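Local coordinates for LRR receptor-like serine/threonine-protein kinase RGI3 (PDB 5HZ0) that acts as a receptor for RGF peptide hormones, which maintain the root stem cell niche, and forms heterodimers with SERK co-receptors through its leucine-rich repeats, at residues N93-E98 with F117-S122; G172-S177 with S192-P197; S327-F332 with E351-D356; S482-P487 with R504-I509; G603-T608 with R623-S628. The protein carries 5 engineered substitutions. All blocks are in the same frame, centred on the assembly; numbering follows the deposited sequence.

Overall arrangement
The five contacts follow one another along the extracellular leucine-rich repeat superhelix, each joining corresponding parts of successive turns. Interaction 3 lies on strands 330-332 and 354-356 of the long parallel ladder, and interaction 1 in the loops just after strands 89-91 and 113-115. Interactions 2 and 4 join turns in the loosely bonded second row; interaction 5 is a small parallel sheet at the C-terminal end. Interactions 1 and 2 have centres about 23 Å apart, whereas interactions 1 and 4 are about 68 Å apart on opposite sides of the chain's centre. None touches another. Interactions 1 and 3, with centres about 41 Å apart, both border the bound peptide, which therefore reads several turns of the solenoid.

Interaction 1 (N93-E98 with F117-S122)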
# COMPACT_ATOMS: atom_id res chain seq x y z
N ASN A 93 21.37 -13.57 19.23
CA ASN A 93 20.54 -12.66 18.44
C ASN A 93 20.31 -11.27 19.04
O ASN A 93 20.46 -11.06 20.24
CB ASN A 93 19.18 -13.31 18.19
CG ASN A 93 18.41 -13.58 19.48
OD1 ASN A 93 18.71 -14.53 20.20
ND2 ASN A 93 17.44 -12.74 19.77
N THR A 94 19.97 -10.32 18.16
CA THR A 94 19.73 -8.92 18.53
C THR A 94 20.91 -8.28 19.25
O THR A 94 20.80 -7.88 20.41
CB THR A 94 18.48 -8.77 19.42
OG1 THR A 94 17.57 -9.85 19.16
CG2 THR A 94 17.81 -7.42 19.17
N ASN A 95 22.03 -8.16 18.54
CA ASN A 95 23.25 -7.54 19.03
C ASN A 95 23.90 -6.79 17.86
O ASN A 95 23.28 -6.60 16.81
CB ASN A 95 24.23 -8.60 19.54
CG ASN A 95 23.86 -9.14 20.92
OD1 ASN A 95 23.67 -8.39 21.86
ND2 ASN A 95 23.77 -10.46 21.03
N ASN A 96 25.13 -6.33 18.05
CA ASN A 96 25.89 -5.75 16.94
C ASN A 96 26.96 -6.59 16.23
O ASN A 96 27.74 -6.07 15.44
CB ASN A 96 26.38 -4.36 17.29
CG ASN A 96 25.25 -3.39 17.26
OD1 ASN A 96 24.65 -3.17 16.22
ND2 ASN A 96 24.92 -2.83 18.42
N LEU A 97 26.99 -7.87 16.55
CA LEU A 97 28.04 -8.77 16.11
C LEU A 97 28.33 -8.73 14.62
O LEU A 97 27.42 -8.67 13.80
CB LEU A 97 27.68 -10.20 16.52
CG LEU A 97 27.58 -10.29 18.03
CD1 LEU A 97 26.69 -11.46 18.47
CD2 LEU A 97 28.98 -10.40 18.61
N GLU A 98 29.61 -8.76 14.28
CA GLU A 98 30.01 -8.78 12.88
C GLU A 98 30.96 -9.93 12.57
O GLU A 98 31.32 -10.70 13.46
CB GLU A 98 30.64 -7.45 12.48
CG GLU A 98 31.51 -6.84 13.54
CD GLU A 98 32.35 -5.69 13.00
OE1 GLU A 98 32.89 -4.92 13.82
OE2 GLU A 98 32.48 -5.56 11.75
N PHE A 117 20.05 -14.20 14.66
CA PHE A 117 19.29 -13.21 13.90
C PHE A 117 19.41 -11.78 14.44
O PHE A 117 19.82 -11.57 15.58
CB PHE A 117 17.81 -13.63 13.76
CG PHE A 117 17.03 -13.61 15.06
CD1 PHE A 117 16.40 -12.46 15.49
CD2 PHE A 117 16.91 -14.76 15.82
CE1 PHE A 117 15.68 -12.44 16.68
CE2 PHE A 117 16.19 -14.75 17.00
CZ PHE A 117 15.57 -13.59 17.43
N ASP A 118 19.08 -10.80 13.60
CA ASP A 118 19.18 -9.38 13.97
C ASP A 118 20.58 -8.96 14.43
O ASP A 118 20.77 -8.44 15.54
CB ASP A 118 18.11 -8.98 15.00
CG ASP A 118 16.72 -8.88 14.40
OD1 ASP A 118 16.60 -8.55 13.20
OD2 ASP A 118 15.73 -9.12 15.12
N ASN A 119 21.57 -9.20 13.58
CA ASN A 119 22.93 -8.78 13.87
C ASN A 119 23.53 -8.03 12.70
O ASN A 119 22.83 -7.65 11.76
CB ASN A 119 23.80 -9.97 14.26
CG ASN A 119 23.67 -10.33 15.71
OD1 ASN A 119 23.66 -9.46 16.57
ND2 ASN A 119 23.55 -11.62 16.00
N LYS A 120 24.82 -7.76 12.79
CA LYS A 120 25.60 -7.23 11.67
C LYS A 120 26.45 -8.26 10.91
O LYS A 120 27.38 -7.88 10.20
CB LYS A 120 26.41 -6.01 12.08
CG LYS A 120 25.55 -4.78 12.23
CD LYS A 120 26.32 -3.71 12.97
CE LYS A 120 26.11 -2.34 12.38
NZ LYS A 120 27.02 -1.36 13.04
N LEU A 121 26.20 -9.55 11.14
CA LEU A 121 27.01 -10.64 10.55
C LEU A 121 27.13 -10.60 9.02
O LEU A 121 26.22 -10.16 8.32
CB LEU A 121 26.46 -12.01 10.96
CG LEU A 121 26.30 -12.32 12.44
CD1 LEU A 121 25.69 -13.71 12.63
CD2 LEU A 121 27.64 -12.20 13.18
N SER A 122 28.27 -11.07 8.52
CA SER A 122 28.54 -11.10 7.08
C SER A 122 29.12 -12.45 6.67
O SER A 122 29.18 -13.38 7.47
CB SER A 122 29.49 -9.96 6.68
OG SER A 122 30.55 -9.80 7.62
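Asn93 lies over one face of Phe117, its CB 3.5 Å from the centroid of the Phe117 ring in a CH-pi contact. The Asn93 amide and the ring are stacked, their planes 21° apart. In both residues CG stands between the backbone N and the carbonyl carbon (chi1 68° in Phe117), and the two side chains run side by side. A bond from Asn93 ND2 to Thr94 OG1, 3.0 Å long, holds the amide's rotation over the ring. Beside this stack the backbones are closely tied: Thr94 N gives a nearly straight bond to Phe117 O at 2.9 Å (163° at the hydrogen), and Asn95 N bonds to Asp118 O at 3.3 Å and weakly to Asn119 OD1 at 2.9 Å. Further in, Leu97 CB packs on Leu121 CD2 at 3.9 Å. Lys120 N makes a weak bond to Leu97 O, marking the change to the looser, solvent side. There the aliphatic part of Lys120 runs alongside Asn96, CD 3.7 Å from Asn96 OD1, and the exposed Glu98 keeps OE1 6.9 Å from Lys120 NZ. An alanine in place of Phe117 would probably leave the Asn93 amide without its stacking surface and Arg139 without its cation-pi partner. Asp118 OD1 is taken by the backbone of the bound peptide, and Phe117 packs on a modified peptide side chain. Asn95 ND2 bonds to Leu92 O and Asn119 ND2 more weakly to Leu116 O; the two are successive rungs of the asparagine ladder of a leucine-rich repeat solenoid, here at the peptide recognition site, to which Phe117 and Asp118 belong.

Interaction 2 (G172-S177 with S192-P197)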
# COMPACT_ATOMS: atom_id res chain seq x y z
N GLY A 172 21.49 -17.13 -5.18
CA GLY A 172 21.48 -18.42 -5.87
C GLY A 172 20.23 -19.24 -5.66
O GLY A 172 19.26 -18.79 -5.06
N LYS A 173 20.24 -20.46 -6.19
CA LYS A 173 19.10 -21.36 -6.05
C LYS A 173 19.20 -22.17 -4.75
O LYS A 173 20.30 -22.53 -4.31
CB LYS A 173 18.99 -22.29 -7.26
CG LYS A 173 20.18 -23.22 -7.44
CD LYS A 173 19.97 -24.19 -8.58
CE LYS A 173 20.76 -23.78 -9.80
NZ LYS A 173 20.31 -22.46 -10.31
N LEU A 174 18.07 -22.44 -4.11
CA LEU A 174 18.06 -23.31 -2.95
C LEU A 174 18.48 -24.68 -3.42
O LEU A 174 17.98 -25.16 -4.43
CB LEU A 174 16.66 -23.39 -2.34
CG LEU A 174 16.05 -22.09 -1.83
CD1 LEU A 174 14.64 -22.36 -1.36
CD2 LEU A 174 16.89 -21.54 -0.72
N PRO A 175 19.40 -25.31 -2.69
CA PRO A 175 19.96 -26.60 -3.11
C PRO A 175 18.92 -27.71 -3.08
O PRO A 175 18.02 -27.67 -2.25
CB PRO A 175 21.04 -26.87 -2.07
CG PRO A 175 20.57 -26.14 -0.85
CD PRO A 175 19.89 -24.90 -1.36
N ALA A 176 19.07 -28.70 -3.95
CA ALA A 176 18.19 -29.86 -3.99
C ALA A 176 18.28 -30.62 -2.66
O ALA A 176 17.37 -31.36 -2.26
CB ALA A 176 18.56 -30.75 -5.17
N SER A 177 19.39 -30.36 -1.96
CA SER A 177 19.64 -30.84 -0.61
C SER A 177 18.46 -30.62 0.32
O SER A 177 18.23 -31.40 1.23
CB SER A 177 20.79 -30.01 -0.02
OG SER A 177 22.01 -30.68 -0.14
N SER A 192 15.29 -11.35 0.36
CA SER A 192 16.69 -11.74 0.19
C SER A 192 17.08 -11.65 -1.29
O SER A 192 16.41 -10.98 -2.07
CB SER A 192 16.96 -13.14 0.75
OG SER A 192 17.12 -13.10 2.16
N LEU A 193 18.23 -12.23 -1.62
CA LEU A 193 18.76 -12.24 -2.99
C LEU A 193 18.57 -13.51 -3.85
O LEU A 193 19.22 -13.64 -4.88
CB LEU A 193 20.21 -11.74 -3.03
CG LEU A 193 20.33 -10.30 -2.51
CD1 LEU A 193 21.76 -9.77 -2.65
CD2 LEU A 193 19.35 -9.38 -3.21
N LEU A 194 17.78 -14.46 -3.38
CA LEU A 194 17.58 -15.72 -4.13
C LEU A 194 17.14 -15.58 -5.60
O LEU A 194 16.33 -14.72 -5.93
CB LEU A 194 16.56 -16.60 -3.43
CG LEU A 194 16.85 -17.07 -2.01
CD1 LEU A 194 15.61 -17.79 -1.50
CD2 LEU A 194 18.08 -17.98 -1.98
N SER A 195 17.68 -16.45 -6.45
CA SER A 195 17.27 -16.54 -7.86
C SER A 195 17.31 -17.99 -8.32
O SER A 195 17.68 -18.88 -7.56
CB SER A 195 18.14 -15.66 -8.77
OG SER A 195 19.49 -15.51 -8.31
N GLY A 196 16.94 -18.24 -9.57
CA GLY A 196 16.77 -19.61 -10.01
C GLY A 196 15.45 -20.19 -9.50
O GLY A 196 14.70 -19.52 -8.77
N PRO A 197 15.14 -21.42 -9.92
CA PRO A 197 13.88 -22.08 -9.57
C PRO A 197 13.86 -22.67 -8.16
O PRO A 197 14.91 -23.05 -7.63
CB PRO A 197 13.80 -23.22 -10.59
CG PRO A 197 15.22 -23.57 -10.88
CD PRO A 197 15.98 -22.24 -10.81
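Leu174 and Leu194 meet through their methyl groups, CD2 of Leu174 lying 4.0 Å from CD2 of Leu194. In both residues CG is anti to the carbonyl carbon, beside the backbone N (chi1 -61° in each), yet the two side chains cross at about a right angle. The Leu194 branch also covers the backbone of the other segment: its CD2 comes 3.4 Å from Gly172 O. That same oxygen accepts the hydrogen bond joining the segments, from Ser195 N at 3.1 Å, with the donor well above the carbonyl plane. The methyl and the amide therefore both contact one carbonyl group. Gly172 has a positive phi, a backbone shape that suits glycine. Lys173 differs from the leucines. Its CG sits between the backbone N and the carbonyl carbon (chi1 63°), and the chain bends at the third and fourth torsions. CB lies 3.7 Å from Ser195 O, while NZ ends 4.4 Å from CD of Pro197, beside the exposed proline ring. Lys173 CA adds a CA-H...O contact to Ser195 O at 3.2 Å. A CB on Gly196 would crowd Lys173 CB and press on the carbonyl O of Ser195. Both segments cover part of the Ser-Gly-x-Leu/Ile-Pro pattern of plant-type repeats, Gly172 and Gly196 holding its glycine position. Strand 169-172 runs parallel to the weakly bonded strand 193-194, loosely paired with it, next to the main ladder; Leu174 continues inward onto Ile189, just past strand 186-188, and Leu194 N is held by Asn216 OD1 of the following turn.

Interaction 3 (S327-F332 with E351-D356); sequences SLTMFF and ELQAID
Glu351 points toward the first segment, its CB 3.8 Å from Leu328 O; the carboxylate is modelled too close to the backbone, and its position is doubtful. Leu352 follows, lying side by side with Leu328 and pointing the same way, its CD2 4.0 Å from Leu328 CG. Gln353 turns outward: its chain, extended beyond CG, lies side by side with that of Thr329, and CD comes 4.1 Å from Thr329 CB. Backbone N of Gln353 and of Ala354 both bond to Thr329 O, that of Ala354 at 3.2 Å and nearly along the C=O axis, so one carbonyl opens the ladder by gripping two successive N-H groups. From Ala354 onward the chains are regular parallel strands, 8° apart. Ala354 O takes an almost straight bond from Phe331 N at 2.9 Å, and Ala354 CB meets the edge of the Phe332 ring at CE1, 3.7 Å away. Met330 CG lies over a face of that ring. Ile355 sits on the same side as Phe331, turned into the repeat core, and continues onto Leu376. Asp356 N bonds to Phe331 O at 3.0 Å. Asp356 CB rests 3.7 Å from Phe332 CD1, the ring and carboxylate planes 76° apart. With CG anti to the backbone N (chi1 -168°), the Asp356 carboxylate finds its partners outside the strands, OD1 at Ser358 OG and OD2 at the backbone of the bound peptide. The chemistry thus divides by face: Leu328, Leu352, Phe331 and Ile355 face the interior, whereas Met330, Phe332 and Asp356 offer the hormone an apolar surface beside a hydrogen-bond acceptor.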
# COMPACT_ATOMS: atom_id res chain seq x y z
N SER A 327 -17.99 -15.71 4.74
CA SER A 327 -16.97 -15.05 5.53
C SER A 327 -16.14 -14.00 4.78
O SER A 327 -15.31 -13.33 5.38
CB SER A 327 -16.09 -16.10 6.21
OG SER A 327 -16.83 -16.76 7.22
N LEU A 328 -16.41 -13.84 3.48
CA LEU A 328 -15.62 -12.93 2.65
C LEU A 328 -15.67 -11.47 3.14
O LEU A 328 -16.74 -10.84 3.19
CB LEU A 328 -16.15 -12.99 1.22
CG LEU A 328 -15.32 -12.48 0.04
CD1 LEU A 328 -14.08 -13.34 -0.12
CD2 LEU A 328 -16.16 -12.49 -1.23
N THR A 329 -14.51 -10.96 3.54
CA THR A 329 -14.32 -9.57 3.92
C THR A 329 -13.88 -8.65 2.79
O THR A 329 -14.21 -7.47 2.77
CB THR A 329 -13.41 -9.41 5.16
OG1 THR A 329 -12.08 -9.85 4.85
CG2 THR A 329 -13.96 -10.24 6.28
N MET A 330 -13.08 -9.20 1.89
CA MET A 330 -12.38 -8.41 0.89
C MET A 330 -12.43 -9.09 -0.47
O MET A 330 -12.02 -10.25 -0.61
CB MET A 330 -10.93 -8.20 1.32
CG MET A 330 -10.19 -7.19 0.47
SD MET A 330 -8.52 -6.88 1.08
CE MET A 330 -8.88 -6.39 2.77
N PHE A 331 -12.96 -8.38 -1.46
CA PHE A 331 -13.01 -8.93 -2.81
C PHE A 331 -12.39 -7.91 -3.79
O PHE A 331 -13.02 -6.88 -4.14
CB PHE A 331 -14.48 -9.26 -3.15
CG PHE A 331 -14.69 -9.84 -4.52
CD1 PHE A 331 -13.73 -10.64 -5.11
CD2 PHE A 331 -15.86 -9.57 -5.22
CE1 PHE A 331 -13.92 -11.17 -6.40
CE2 PHE A 331 -16.05 -10.08 -6.50
CZ PHE A 331 -15.07 -10.89 -7.09
N PHE A 332 -11.18 -8.21 -4.25
CA PHE A 332 -10.49 -7.37 -5.24
C PHE A 332 -10.32 -8.15 -6.54
O PHE A 332 -9.50 -9.08 -6.61
CB PHE A 332 -9.12 -6.90 -4.74
CG PHE A 332 -9.17 -5.88 -3.62
CD1 PHE A 332 -10.39 -5.44 -3.12
CD2 PHE A 332 -8.00 -5.37 -3.08
CE1 PHE A 332 -10.43 -4.50 -2.07
CE2 PHE A 332 -8.03 -4.44 -2.05
CZ PHE A 332 -9.25 -4.00 -1.55
N GLU A 351 -20.42 -9.81 5.54
CA GLU A 351 -19.20 -9.26 6.13
C GLU A 351 -18.35 -8.42 5.19
O GLU A 351 -17.30 -7.95 5.63
CB GLU A 351 -18.28 -10.39 6.59
CG GLU A 351 -18.65 -11.81 6.10
CD GLU A 351 -18.96 -11.93 4.57
OE1 GLU A 351 -19.71 -11.12 4.04
OE2 GLU A 351 -18.49 -12.85 3.88
N LEU A 352 -18.73 -8.25 3.93
CA LEU A 352 -17.83 -7.57 2.99
C LEU A 352 -17.41 -6.18 3.48
O LEU A 352 -18.25 -5.31 3.69
CB LEU A 352 -18.50 -7.43 1.62
CG LEU A 352 -18.32 -8.64 0.71
CD1 LEU A 352 -19.17 -8.50 -0.54
CD2 LEU A 352 -16.85 -8.85 0.37
N GLN A 353 -16.11 -5.99 3.67
CA GLN A 353 -15.57 -4.68 4.00
C GLN A 353 -15.20 -3.83 2.79
O GLN A 353 -15.44 -2.62 2.76
CB GLN A 353 -14.43 -4.81 5.00
CG GLN A 353 -14.92 -5.41 6.31
CD GLN A 353 -13.81 -5.88 7.22
OE1 GLN A 353 -12.63 -5.61 6.99
NE2 GLN A 353 -14.18 -6.60 8.27
N ALA A 354 -14.60 -4.48 1.80
CA ALA A 354 -14.06 -3.79 0.64
C ALA A 354 -14.34 -4.55 -0.64
O ALA A 354 -13.97 -5.72 -0.77
CB ALA A 354 -12.56 -3.57 0.80
N ILE A 355 -15.01 -3.89 -1.57
CA ILE A 355 -15.16 -4.44 -2.90
C ILE A 355 -14.46 -3.50 -3.90
O ILE A 355 -14.84 -2.33 -4.00
CB ILE A 355 -16.65 -4.56 -3.27
CG1 ILE A 355 -17.38 -5.45 -2.28
CG2 ILE A 355 -16.81 -5.09 -4.69
CD1 ILE A 355 -18.89 -5.34 -2.37
N ASP A 356 -13.43 -3.98 -4.60
CA ASP A 356 -12.90 -3.22 -5.74
C ASP A 356 -12.97 -4.05 -7.02
O ASP A 356 -12.20 -5.00 -7.22
CB ASP A 356 -11.45 -2.77 -5.47
CG ASP A 356 -10.93 -1.73 -6.49
OD1 ASP A 356 -11.53 -1.58 -7.59
OD2 ASP A 356 -9.92 -1.05 -6.19

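Interaction 4 (S482-P487 with R504-I509)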
# COMPACT_ATOMS: atom_id res chain seq x y z
N SER A 482 -25.57 26.43 -13.41
CA SER A 482 -25.86 27.83 -13.75
C SER A 482 -26.21 28.74 -12.57
O SER A 482 -26.08 28.37 -11.40
CB SER A 482 -26.96 27.93 -14.82
OG SER A 482 -28.25 27.72 -14.26
N SER A 483 -26.66 29.93 -12.93
CA SER A 483 -26.79 31.09 -12.06
C SER A 483 -25.47 31.46 -11.37
O SER A 483 -24.40 31.23 -11.93
CB SER A 483 -27.88 30.87 -11.01
OG SER A 483 -28.12 32.07 -10.30
N THR A 484 -25.54 31.93 -10.13
CA THR A 484 -24.37 32.57 -9.54
C THR A 484 -23.68 31.71 -8.51
O THR A 484 -24.31 30.91 -7.82
CB THR A 484 -24.74 33.91 -8.87
OG1 THR A 484 -25.84 33.70 -7.98
CG2 THR A 484 -25.13 34.95 -9.92
N LEU A 485 -22.37 31.86 -8.41
CA LEU A 485 -21.61 31.25 -7.34
C LEU A 485 -22.07 31.89 -6.03
O LEU A 485 -21.88 33.09 -5.81
CB LEU A 485 -20.11 31.45 -7.58
CG LEU A 485 -19.09 30.94 -6.55
CD1 LEU A 485 -19.20 29.44 -6.33
CD2 LEU A 485 -17.69 31.28 -7.02
N PRO A 486 -22.68 31.09 -5.15
CA PRO A 486 -23.37 31.62 -3.97
C PRO A 486 -22.39 32.25 -2.99
O PRO A 486 -21.23 31.82 -2.90
CB PRO A 486 -24.01 30.38 -3.36
CG PRO A 486 -23.08 29.27 -3.74
CD PRO A 486 -22.61 29.61 -5.13
N PRO A 487 -22.84 33.28 -2.26
CA PRO A 487 -21.98 33.90 -1.26
C PRO A 487 -21.57 32.87 -0.21
O PRO A 487 -20.45 32.90 0.31
CB PRO A 487 -22.86 35.00 -0.65
CG PRO A 487 -24.25 34.70 -1.09
CD PRO A 487 -24.14 33.97 -2.38
N ARG A 504 -21.98 26.83 -17.02
CA ARG A 504 -22.77 28.00 -17.38
C ARG A 504 -22.86 29.06 -16.28
O ARG A 504 -23.83 29.83 -16.24
CB ARG A 504 -24.16 27.60 -17.88
CG ARG A 504 -24.14 26.78 -19.16
CD ARG A 504 -23.98 27.66 -20.40
NE ARG A 504 -22.59 27.99 -20.73
CZ ARG A 504 -22.14 29.23 -20.93
NH1 ARG A 504 -22.98 30.26 -20.83
NH2 ARG A 504 -20.86 29.45 -21.23
N LEU A 505 -21.97 29.00 -15.29
CA LEU A 505 -22.00 29.91 -14.14
C LEU A 505 -21.88 31.40 -14.53
O LEU A 505 -21.30 31.73 -15.56
CB LEU A 505 -20.93 29.51 -13.11
CG LEU A 505 -21.16 28.17 -12.39
CD1 LEU A 505 -19.89 27.65 -11.73
CD2 LEU A 505 -22.29 28.27 -11.34
N SER A 506 -22.46 32.29 -13.73
CA SER A 506 -22.57 33.71 -14.07
C SER A 506 -22.59 34.66 -12.86
O SER A 506 -22.53 34.23 -11.70
CB SER A 506 -23.80 33.97 -14.94
OG SER A 506 -25.00 33.73 -14.21
N GLY A 507 -22.69 35.96 -13.14
CA GLY A 507 -22.61 36.97 -12.11
C GLY A 507 -21.19 37.31 -11.69
O GLY A 507 -20.23 36.87 -12.33
N GLU A 508 -21.05 38.12 -10.65
CA GLU A 508 -19.75 38.45 -10.09
C GLU A 508 -19.23 37.30 -9.24
O GLU A 508 -19.97 36.42 -8.85
CB GLU A 508 -19.82 39.70 -9.22
CG GLU A 508 -19.19 40.94 -9.81
CD GLU A 508 -20.14 41.72 -10.68
OE1 GLU A 508 -20.83 41.08 -11.51
OE2 GLU A 508 -20.22 42.96 -10.52
N ILE A 509 -17.92 37.32 -8.99
CA ILE A 509 -17.34 36.50 -7.96
C ILE A 509 -17.64 37.17 -6.62
O ILE A 509 -17.19 38.29 -6.38
CB ILE A 509 -15.83 36.37 -8.15
CG1 ILE A 509 -15.52 35.59 -9.43
CG2 ILE A 509 -15.20 35.67 -6.94
CD1 ILE A 509 -14.07 35.66 -9.83
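Ser483 and Ser506 join two short extended backbones whose touching parts run 42° apart, through a bond from Ser506 N to Ser483 O of 2.9 Å with the donor above the carbonyl plane. Ser506 OG adds a weak bond of 3.4 Å to Ser483 O, so one residue meets that oxygen twice. OG stands between its own backbone N and carbonyl carbon (chi1 66°), which brings it round to that acceptor. Leu505 reaches the same carbonyl with one methyl, CD2 lying 3.7 Å from Ser483 O. Thr484 meets the other carbonyl: its CA makes a CA-H...O contact to Ser506 O, and its CG2 methyl, anti to the carbonyl carbon, approaches Ser506 O at 3.2 Å and Gly507 CA at 3.9 Å. A CB on Gly507 would run into that methyl and press on the preceding carbonyl. At the exposed end, Ser482 CB touches Arg504 CB at 4.2 Å, while the bent arginine chain leads away from the contact. Ser483, with positive phi, takes the place that glycine holds in the Leu-Ser-Gly-x-Ile-Pro pattern of plant-type repeats. Leu485 and Leu505 pack on Leu500, just past strand 497-499 of the main ladder. On the far side, strand 506-507 pairs in parallel with strand 528-529, where Arg504 and Leu505 touch Asp528 and Phe529, and Asn527 OD1 holds Leu505 N.

Interaction 5 (G603-T608 with R623-S628)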
# COMPACT_ATOMS: atom_id res chain seq x y z
N GLY A 603 0.52 48.39 -22.48
CA GLY A 603 1.62 48.83 -21.63
C GLY A 603 2.88 47.99 -21.75
O GLY A 603 2.90 46.93 -22.40
N ASP A 604 3.95 48.49 -21.15
CA ASP A 604 5.22 47.80 -21.26
C ASP A 604 5.55 46.90 -20.08
O ASP A 604 5.22 47.22 -18.95
CB ASP A 604 6.37 48.77 -21.51
CG ASP A 604 6.64 49.65 -20.33
OD1 ASP A 604 5.67 50.18 -19.75
OD2 ASP A 604 7.82 49.83 -20.00
N LEU A 605 6.23 45.80 -20.38
CA LEU A 605 6.67 44.84 -19.39
C LEU A 605 8.19 44.89 -19.35
O LEU A 605 8.84 45.06 -20.40
CB LEU A 605 6.26 43.43 -19.81
CG LEU A 605 4.88 43.27 -20.42
CD1 LEU A 605 4.77 41.94 -21.13
CD2 LEU A 605 3.87 43.38 -19.32
N PRO A 606 8.77 44.71 -18.15
CA PRO A 606 10.22 44.85 -17.97
C PRO A 606 10.95 43.75 -18.72
O PRO A 606 10.37 42.69 -18.94
CB PRO A 606 10.41 44.69 -16.46
CG PRO A 606 9.17 43.99 -15.98
CD PRO A 606 8.07 44.44 -16.88
N ASN A 607 12.21 43.98 -19.08
CA ASN A 607 12.96 42.95 -19.76
C ASN A 607 13.59 42.11 -18.66
O ASN A 607 14.59 42.50 -18.04
CB ASN A 607 14.05 43.58 -20.62
CG ASN A 607 14.55 42.66 -21.72
OD1 ASN A 607 14.32 41.46 -21.70
ND2 ASN A 607 15.26 43.24 -22.70
N THR A 608 13.00 40.95 -18.43
CA THR A 608 13.40 40.10 -17.33
C THR A 608 13.26 38.71 -17.87
O THR A 608 12.47 38.50 -18.80
CB THR A 608 12.45 40.20 -16.11
OG1 THR A 608 11.24 39.50 -16.40
CG2 THR A 608 12.13 41.64 -15.76
N ARG A 623 -3.88 44.36 -26.50
CA ARG A 623 -4.12 45.66 -27.10
C ARG A 623 -2.82 46.45 -27.36
O ARG A 623 -2.56 46.85 -28.48
CB ARG A 623 -5.09 46.47 -26.24
CG ARG A 623 -5.46 47.80 -26.82
CD ARG A 623 -6.31 48.59 -25.85
NE ARG A 623 -7.62 47.99 -25.62
CZ ARG A 623 -8.46 48.39 -24.66
NH1 ARG A 623 -8.12 49.38 -23.85
NH2 ARG A 623 -9.64 47.79 -24.52
N GLY A 624 -2.12 46.79 -26.29
CA GLY A 624 -0.80 47.40 -26.31
C GLY A 624 0.44 46.77 -25.68
O GLY A 624 1.26 47.53 -25.20
N LEU A 625 0.53 45.45 -25.50
CA LEU A 625 1.62 44.91 -24.68
C LEU A 625 2.97 44.83 -25.37
O LEU A 625 3.06 44.38 -26.52
CB LEU A 625 1.27 43.53 -24.11
CG LEU A 625 0.33 43.46 -22.90
CD1 LEU A 625 0.16 42.02 -22.46
CD2 LEU A 625 0.87 44.30 -21.76
N TYR A 626 4.04 45.24 -24.69
CA TYR A 626 5.37 45.07 -25.31
C TYR A 626 6.49 45.03 -24.28
O TYR A 626 6.36 45.63 -23.23
CB TYR A 626 5.65 46.19 -26.33
CG TYR A 626 5.80 47.55 -25.70
CD1 TYR A 626 4.69 48.27 -25.28
CD2 TYR A 626 7.06 48.11 -25.51
CE1 TYR A 626 4.82 49.50 -24.70
CE2 TYR A 626 7.20 49.36 -24.92
CZ TYR A 626 6.08 50.05 -24.53
OH TYR A 626 6.19 51.27 -23.94
N ILE A 627 7.59 44.35 -24.60
CA ILE A 627 8.74 44.35 -23.71
C ILE A 627 9.58 45.62 -23.92
O ILE A 627 9.94 45.96 -25.04
CB ILE A 627 9.63 43.08 -23.88
CG1 ILE A 627 9.13 41.93 -22.99
CG2 ILE A 627 11.06 43.38 -23.45
CD1 ILE A 627 7.99 41.10 -23.56
N SER A 628 9.90 46.31 -22.84
CA SER A 628 10.70 47.52 -22.98
C SER A 628 12.04 47.36 -22.26
O SER A 628 12.17 46.54 -21.36
CB SER A 628 9.96 48.73 -22.42
OG SER A 628 10.14 48.83 -21.02
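One face of the Tyr626 ring carries Asp604, whose CB stands 3.6 Å from the centroid of the Tyr626 ring, offset toward the rim on the CZ side, in a CH-pi contact. At the edge of the ring, in its plane, lies Gly624 O. With CG between the backbone N and the carbonyl carbon (chi1 68°), the Asp604 carboxylate is turned 28° from the ring plane and OD2 reaches to Ser628 beside it, whose OG donates a 2.7 Å hydrogen bond to the anti lone pair of Asp604 OD2. An alanine at Asp604 would keep the CB over the ring but would probably leave the Ser628 hydroxyl without its acceptor and free to turn. Underneath, the strands run parallel. Tyr626 N bonds to Gly603 O at 3.1 Å, Leu605 N to Tyr626 O at 2.9 Å, and Ser628 N to Leu605 O, also at 2.9 Å. Gly603, whose backbone shape would crowd a CB against the residue before, gives its own N-H to Gly624 O. The opposite face of this small sheet is apolar: Leu605 meets Leu625 through CD2 to CD2 at 4.0 Å and Ile627 through CD1 to CD1 at 4.1 Å. Leu619 of helix 616-620 packs against both Leu605 and Ile627, and Phe611 of helix 609-613 against Leu605. Asn607 ND2 turns to Asn629 OD1 rather than across the contact. A polar, largely solvent-facing side with a ring and a carboxylate thus backs onto an aliphatic side packed against the two short helices, consistent with a C-terminal cap on the leucine-rich repeat solenoid.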